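Local coordinates for protein ESXA (Geobacillus thermodenitrificans, PDB 3ZBH) that is of unknown function but, as a WXG100 (ESAT-6 family) helical hairpin, is probably a substrate or partner of type 7 secretion, at residues B[29-32]-B[33-37]; B[40-43]-B[44-47]; B[69-72]-B[73-77]. All coordinates share one frame; numbering follows the deposited sequence.

Contact 1 of 3, residues B[29-32]-B[33-37]; sequences TELI and ARLDQ
T29 to I32 hand their four carbonyls to the amides of A33 to D36, the plain i to i+4 bonding of an alpha-helix that runs on in both directions. The L35 N to L31 O bond, 2.8 Å, is almost straight, with an N-H...O angle of 178°; D36 N to I32 O is shorter at 2.7 Å but more bent. Over this backbone the side chains sort by face. R34 folds back along the turn: its chain bends at chi3 (-58°), which lays the guanidinium over E30 and L31, with the CA of L31 against one face toward its rim and NH2 3.8 Å from CD1 of L31. The carboxylate of E30 stays near without gripping it, OE1 being 4.6 Å from R34 NH1; NE of R34 instead makes a salt bridge to E24 of the second subunit. L31 is turned with CG anti to its backbone N (chi1 169°), which carries CD1 along the helix to CG of L35, 4.0 Å away. I32 sends CG2 to the carboxylate of D36, 3.8 Å from OD2, and the I32 side chain also packs on R62, F65 and E66 of helix 48-95. Both carboxylate oxygens of D36 are used there too: OD1 hydrogen-bonds to the hydroxyl of Y58 and OD2 makes a salt bridge with R62. With an alanine here, R62 would probably lose this counter-charge and the Y58 hydroxyl this partner. One helical stretch thus serves two interfaces: R34 and L31 meet the second subunit, I32 and D36 the other arm of the hairpin, and L35 touches both L72 of the second subunit and Y58 of its own chain, so that charge pairing fastens both interfaces beside the apolar packing.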
loop_
_atom_site.group_PDB
_atom_site.type_symbol
_atom_site.label_atom_id
_atom_site.label_comp_id
_atom_site.label_asym_id
_atom_site.label_seq_id
_atom_site.Cartn_x
_atom_site.Cartn_y
_atom_site.Cartn_z
ATOM N N THR B 29 3.932 -5.682 1.633
ATOM C CA THR B 29 3.629 -7.057 2.035
ATOM C C THR B 29 3.025 -7.132 3.446
ATOM O O THR B 29 2.101 -7.931 3.681
ATOM C CB THR B 29 4.827 -8.032 1.889
ATOM O OG1 THR B 29 5.956 -7.487 2.553
ATOM C CG2 THR B 29 5.149 -8.272 0.382
ATOM N N GLU B 30 3.475 -6.259 4.345
ATOM C CA GLU B 30 2.860 -6.158 5.674
ATOM C C GLU B 30 1.382 -5.789 5.562
ATOM O O GLU B 30 0.526 -6.377 6.236
ATOM C CB GLU B 30 3.653 -5.217 6.576
ATOM C CG GLU B 30 5.018 -5.822 6.909
ATOM C CD GLU B 30 5.952 -4.835 7.540
ATOM O OE1 GLU B 30 5.478 -3.759 7.941
ATOM O OE2 GLU B 30 7.155 -5.136 7.652
ATOM N N LEU B 31 1.084 -4.823 4.700
ATOM C CA LEU B 31 -0.301 -4.424 4.472
ATOM C C LEU B 31 -1.138 -5.565 3.900
ATOM O O LEU B 31 -2.237 -5.836 4.366
ATOM C CB LEU B 31 -0.337 -3.203 3.535
ATOM C CG LEU B 31 -1.661 -2.747 2.939
ATOM C CD1 LEU B 31 -2.574 -2.111 3.989
ATOM C CD2 LEU B 31 -1.315 -1.736 1.844
ATOM N N ILE B 32 -0.628 -6.253 2.904
ATOM C CA ILE B 32 -1.358 -7.384 2.360
ATOM C C ILE B 32 -1.664 -8.455 3.419
ATOM O O ILE B 32 -2.785 -8.934 3.520
ATOM C CB ILE B 32 -0.655 -7.984 1.134
ATOM C CG1 ILE B 32 -0.707 -6.985 -0.038
ATOM C CG2 ILE B 32 -1.337 -9.290 0.721
ATOM C CD1 ILE B 32 -2.115 -6.446 -0.349
ATOM N N ALA B 33 -0.668 -8.779 4.234
ATOM C CA ALA B 33 -0.850 -9.710 5.337
ATOM C C ALA B 33 -1.955 -9.243 6.286
ATOM O O ALA B 33 -2.806 -10.037 6.672
ATOM C CB ALA B 33 0.467 -9.887 6.078
ATOM N N ARG B 34 -1.958 -7.965 6.654
ATOM C CA ARG B 34 -3.025 -7.431 7.514
ATOM C C ARG B 34 -4.414 -7.462 6.863
ATOM O O ARG B 34 -5.409 -7.867 7.503
ATOM C CB ARG B 34 -2.711 -6.015 8.012
ATOM C CG ARG B 34 -1.471 -5.889 8.884
ATOM C CD ARG B 34 -1.412 -4.501 9.520
ATOM N NE ARG B 34 -1.402 -3.391 8.552
ATOM C CZ ARG B 34 -0.314 -2.894 7.958
ATOM N NH1 ARG B 34 0.885 -3.405 8.205
ATOM N NH2 ARG B 34 -0.426 -1.863 7.123
ATOM N N LEU B 35 -4.486 -7.038 5.601
ATOM C CA LEU B 35 -5.733 -7.153 4.838
ATOM C C LEU B 35 -6.172 -8.611 4.626
ATOM O O LEU B 35 -7.355 -8.888 4.581
ATOM C CB LEU B 35 -5.605 -6.458 3.479
ATOM C CG LEU B 35 -5.321 -4.951 3.533
ATOM C CD1 LEU B 35 -5.226 -4.430 2.097
ATOM C CD2 LEU B 35 -6.433 -4.232 4.292
ATOM N N ASP B 36 -5.232 -9.544 4.497
ATOM C CA ASP B 36 -5.624 -10.946 4.376
ATOM C C ASP B 36 -6.392 -11.414 5.623
ATOM O O ASP B 36 -7.446 -12.079 5.524
ATOM C CB ASP B 36 -4.409 -11.865 4.160
ATOM C CG ASP B 36 -3.868 -11.824 2.747
ATOM O OD1 ASP B 36 -4.538 -11.294 1.807
ATOM O OD2 ASP B 36 -2.741 -12.329 2.585
ATOM N N GLN B 37 -5.875 -11.036 6.787
ATOM C CA GLN B 37 -6.513 -11.399 8.043
ATOM C C GLN B 37 -7.836 -10.630 8.279
ATOM O O GLN B 37 -8.840 -11.206 8.734
ATOM C CB GLN B 37 -5.539 -11.125 9.176
ATOM C CG GLN B 37 -6.084 -11.533 10.523
ATOM C CD GLN B 37 -5.002 -11.520 11.570
ATOM O OE1 GLN B 37 -4.688 -10.477 12.158
ATOM N NE2 GLN B 37 -4.421 -12.684 11.810
#

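Contact 2 of 3, residues B[40-43]-B[44-47]; sequences HTLQ and GIWE
L42 and W46 form a CH-pi contact at the C-terminal end of helix 11-45, just where the chain turns into helix 48-95, the link between the two helices being W46 and E47. W46 is probably the tryptophan of the WXG motif that names the family. CD1 of L42 sits over one face of the indole, 4.0 Å from the centroid of the six-membered ring and 19° off its normal. The touching ring carbon is CE3, 3.8 Å from L42 CD1, and CD2 of L42 reaches CZ3 of the same ring, so both methyls of the leucine meet its benzo part. With chi1 at -164°, the leucine CG lies opposite its own amide nitrogen and the branch is carried forward along the helix to the indole. CG1 of I45 adds an apolar touch to the same CD1 at 4.2 Å. The bonding changes as the helix ends, i+3 and i+4 bonds being mixed. The L42 carbonyl oxygen takes two donors: W46 N at 3.1 Å, nearly in line with the carbonyl, and I45 N at 3.2 Å from well above the carbonyl plane. The bonds of G44 N and I45 N to T41 O are both weak, and W46 is the first residue to leave helical angles. E47 then stands at the N-cap position of the next helix. Within the hairpin, L42 also packs on F54 and W46 on S51, both of helix 48-95. Across the dimer, Y21 of the second subunit lies against L42 and L79 of the second subunit against W46, placing the leucine-indole pair between helix 48-95 of its own chain and the second subunit.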
loop_
_atom_site.group_PDB
_atom_site.type_symbol
_atom_site.label_atom_id
_atom_site.label_comp_id
_atom_site.label_asym_id
_atom_site.label_seq_id
_atom_site.Cartn_x
_atom_site.Cartn_y
_atom_site.Cartn_z
ATOM N N HIS B 40 -10.697 -12.380 6.601
ATOM C CA HIS B 40 -11.249 -13.455 7.431
ATOM C C HIS B 40 -12.140 -12.924 8.506
ATOM O O HIS B 40 -13.234 -13.456 8.718
ATOM C CB HIS B 40 -10.120 -14.277 8.055
ATOM C CG HIS B 40 -9.451 -15.199 7.086
ATOM N ND1 HIS B 40 -8.189 -15.001 6.650
ATOM C CD2 HIS B 40 -9.909 -16.354 6.462
ATOM C CE1 HIS B 40 -7.862 -15.978 5.779
ATOM N NE2 HIS B 40 -8.921 -16.800 5.660
ATOM N N THR B 41 -11.697 -11.882 9.204
ATOM C CA THR B 41 -12.518 -11.212 10.227
ATOM C C THR B 41 -13.856 -10.784 9.615
ATOM O O THR B 41 -14.946 -11.030 10.189
ATOM C CB THR B 41 -11.786 -9.989 10.823
ATOM O OG1 THR B 41 -10.529 -10.399 11.361
ATOM C CG2 THR B 41 -12.583 -9.356 11.951
ATOM N N LEU B 42 -13.783 -10.203 8.421
ATOM C CA LEU B 42 -14.992 -9.712 7.744
ATOM C C LEU B 42 -15.956 -10.841 7.399
ATOM O O LEU B 42 -17.167 -10.702 7.582
ATOM C CB LEU B 42 -14.641 -8.928 6.481
ATOM C CG LEU B 42 -15.770 -8.064 5.924
ATOM C CD1 LEU B 42 -16.116 -6.975 6.923
ATOM C CD2 LEU B 42 -15.333 -7.448 4.602
ATOM N N GLN B 43 -15.414 -11.956 6.915
ATOM C CA GLN B 43 -16.205 -13.162 6.662
ATOM C C GLN B 43 -17.002 -13.660 7.864
ATOM O O GLN B 43 -18.066 -14.238 7.694
ATOM C CB GLN B 43 -15.325 -14.287 6.130
ATOM C CG GLN B 43 -15.247 -14.306 4.623
ATOM C CD GLN B 43 -14.576 -15.549 4.080
ATOM O OE1 GLN B 43 -13.397 -15.803 4.333
ATOM N NE2 GLN B 43 -15.322 -16.321 3.305
ATOM N N GLY B 44 -16.485 -13.450 9.070
ATOM C CA GLY B 44 -17.159 -13.901 10.272
ATOM C C GLY B 44 -18.210 -12.930 10.777
ATOM O O GLY B 44 -19.167 -13.340 11.432
ATOM N N ILE B 45 -18.047 -11.644 10.468
ATOM C CA ILE B 45 -18.916 -10.621 11.060
ATOM C C ILE B 45 -20.068 -10.155 10.160
ATOM O O ILE B 45 -21.021 -9.546 10.649
ATOM C CB ILE B 45 -18.126 -9.424 11.661
ATOM C CG1 ILE B 45 -17.393 -8.640 10.581
ATOM C CG2 ILE B 45 -17.159 -9.903 12.745
ATOM C CD1 ILE B 45 -16.683 -7.414 11.105
ATOM N N TRP B 46 -19.984 -10.454 8.867
ATOM C CA TRP B 46 -21.076 -10.202 7.936
ATOM C C TRP B 46 -21.579 -11.488 7.424
ATOM O O TRP B 46 -20.877 -12.500 7.474
ATOM C CB TRP B 46 -20.625 -9.380 6.728
ATOM C CG TRP B 46 -20.646 -7.887 6.931
ATOM C CD1 TRP B 46 -21.254 -7.165 7.960
ATOM C CD2 TRP B 46 -20.023 -6.873 6.070
ATOM N NE1 TRP B 46 -21.037 -5.812 7.813
ATOM C CE2 TRP B 46 -20.311 -5.568 6.694
ATOM C CE3 TRP B 46 -19.284 -6.911 4.896
ATOM C CZ2 TRP B 46 -19.878 -4.377 6.131
ATOM C CZ3 TRP B 46 -18.838 -5.700 4.346
ATOM C CH2 TRP B 46 -19.122 -4.469 4.954
ATOM N N GLU B 47 -22.795 -11.454 6.886
ATOM C CA GLU B 47 -23.346 -12.585 6.146
ATOM C C GLU B 47 -22.507 -12.846 4.892
ATOM O O GLU B 47 -21.583 -12.079 4.588
ATOM C CB GLU B 47 -24.817 -12.342 5.774
ATOM C CG GLU B 47 -25.738 -11.925 6.921
ATOM C CD GLU B 47 -25.658 -12.824 8.148
ATOM O OE1 GLU B 47 -25.423 -14.048 8.014
ATOM O OE2 GLU B 47 -25.836 -12.293 9.261
#

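Contact 3 of 3, residues B[69-72]-B[73-77]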
loop_
_atom_site.group_PDB
_atom_site.type_symbol
_atom_site.label_atom_id
_atom_site.label_comp_id
_atom_site.label_asym_id
_atom_site.label_seq_id
_atom_site.Cartn_x
_atom_site.Cartn_y
_atom_site.Cartn_z
ATOM N N ALA B 69 5.349 -4.960 -4.788
ATOM C CA ALA B 69 6.404 -5.320 -3.854
ATOM C C ALA B 69 7.651 -5.843 -4.602
ATOM O O ALA B 69 8.780 -5.470 -4.265
ATOM C CB ALA B 69 5.876 -6.319 -2.816
ATOM N N VAL B 70 7.467 -6.656 -5.634
ATOM C CA VAL B 70 8.616 -7.120 -6.421
ATOM C C VAL B 70 9.305 -5.919 -7.080
ATOM O O VAL B 70 10.532 -5.753 -7.000
ATOM C CB VAL B 70 8.180 -8.128 -7.510
ATOM C CG1 VAL B 70 9.294 -8.375 -8.513
ATOM C CG2 VAL B 70 7.732 -9.453 -6.878
ATOM N N LEU B 71 8.509 -5.079 -7.738
ATOM C CA LEU B 71 9.077 -3.889 -8.431
ATOM C C LEU B 71 9.911 -3.013 -7.518
ATOM O O LEU B 71 11.031 -2.650 -7.862
ATOM C CB LEU B 71 7.932 -3.039 -8.997
ATOM C CG LEU B 71 8.298 -1.650 -9.544
ATOM C CD1 LEU B 71 9.178 -1.864 -10.749
ATOM C CD2 LEU B 71 6.994 -0.947 -9.925
ATOM N N LEU B 72 9.360 -2.660 -6.348
ATOM C CA LEU B 72 10.039 -1.764 -5.435
ATOM C C LEU B 72 11.346 -2.380 -4.947
ATOM O O LEU B 72 12.328 -1.698 -4.822
ATOM C CB LEU B 72 9.153 -1.411 -4.229
ATOM C CG LEU B 72 7.808 -0.705 -4.564
ATOM C CD1 LEU B 72 6.921 -0.661 -3.327
ATOM C CD2 LEU B 72 7.941 0.674 -5.223
ATOM N N ASN B 73 11.346 -3.681 -4.654
ATOM C CA ASN B 73 12.634 -4.326 -4.278
ATOM C C ASN B 73 13.663 -4.375 -5.415
ATOM O O ASN B 73 14.865 -4.259 -5.171
ATOM C CB ASN B 73 12.380 -5.745 -3.784
ATOM C CG ASN B 73 11.963 -5.784 -2.337
ATOM O OD1 ASN B 73 12.568 -5.139 -1.468
ATOM N ND2 ASN B 73 10.928 -6.529 -2.064
ATOM N N GLU B 74 13.204 -4.623 -6.637
ATOM C CA GLU B 74 14.113 -4.643 -7.797
ATOM C C GLU B 74 14.726 -3.255 -7.998
ATOM O O GLU B 74 15.922 -3.137 -8.252
ATOM C CB GLU B 74 13.381 -5.073 -9.071
ATOM C CG GLU B 74 13.028 -6.546 -9.019
ATOM C CD GLU B 74 12.319 -7.073 -10.246
ATOM O OE1 GLU B 74 11.588 -6.323 -10.948
ATOM O OE2 GLU B 74 12.462 -8.288 -10.464
ATOM N N VAL B 75 13.898 -2.213 -7.888
ATOM C CA VAL B 75 14.410 -0.820 -7.932
ATOM C C VAL B 75 15.399 -0.570 -6.798
ATOM O O VAL B 75 16.458 0.000 -7.008
ATOM C CB VAL B 75 13.251 0.218 -7.884
ATOM C CG1 VAL B 75 13.807 1.661 -7.741
ATOM C CG2 VAL B 75 12.391 0.119 -9.145
ATOM N N GLY B 76 15.051 -1.010 -5.580
ATOM C CA GLY B 76 15.947 -0.817 -4.457
ATOM C C GLY B 76 17.291 -1.455 -4.726
ATOM O O GLY B 76 18.345 -0.875 -4.442
ATOM N N GLN B 77 17.249 -2.671 -5.271
ATOM C CA GLN B 77 18.486 -3.377 -5.519
ATOM C C GLN B 77 19.332 -2.656 -6.598
ATOM O O GLN B 77 20.560 -2.525 -6.453
ATOM C CB GLN B 77 18.216 -4.826 -5.938
ATOM C CG GLN B 77 19.512 -5.591 -6.253
ATOM C CD GLN B 77 20.404 -5.681 -5.036
ATOM O OE1 GLN B 77 20.014 -6.289 -4.038
ATOM N NE2 GLN B 77 21.588 -5.058 -5.085
#
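Residues 69-77 continue the regular helix 48-95, with A69 to L72 accepting from N73 to G76; the V75 N to L71 O bond, 2.9 Å, is close to straight at 171°. On one side V70 and E74 lie alongside each other, pointing the same way. The carboxylate end of E74 rests on CG1 of V70, with CD and OE2 each 3.7 Å from it; chi1 (-71°) sets CG beside the backbone N and starts the chain back along the turn, and its extended run carries the acid on to the valine. L71 and V75 run side by side in the same sense, CD1 of L71 meeting CG2 of V75 at 4.1 Å. With V75 CG1 anti to the backbone N (chi1 173°), CG2 falls beside that nitrogen, 3.3 Å from the L71 carbonyl oxygen. F54 of the second subunit packs on L71, E74 and V75, while L72 meets L35 of the second subunit; L72 and V75 also touch Y21 of their own chain. N73 takes the remaining side: its OD1 bonds weakly to N22, and the A69 carbonyl oxygen that receives the N73 amide is also bonded by S25 OG, both partners being on helix 11-45. Chemically, then, L71, L72 and V75 bring apolar surface to the dimer, L72 and V75 serving the hairpin as well, whereas N73 and the A69 carbonyl give polar links to its other arm.

Contacts 1 and 2 follow one another on helix 11-45, their centres about 16 Å apart, with contact 2 at the turn end; contact 3 lies on the returning helix 48-95, nearer the centre of the chain. Contact 1 meets contact 3 directly across the hairpin, CG2 of T29 lying 3.8 Å from CB of A69, whereas contacts 2 and 3 stay about 19 Å apart at their nearest atoms. All three face the second subunit, where L35 of contact 1 packs on L72 of the other copy. Bound acetate, probably from crystallisation, lies about 4 Å from the V75 side chain in contact 3, and an acetate lies about 6 Å from the D36 side chain in contact 1.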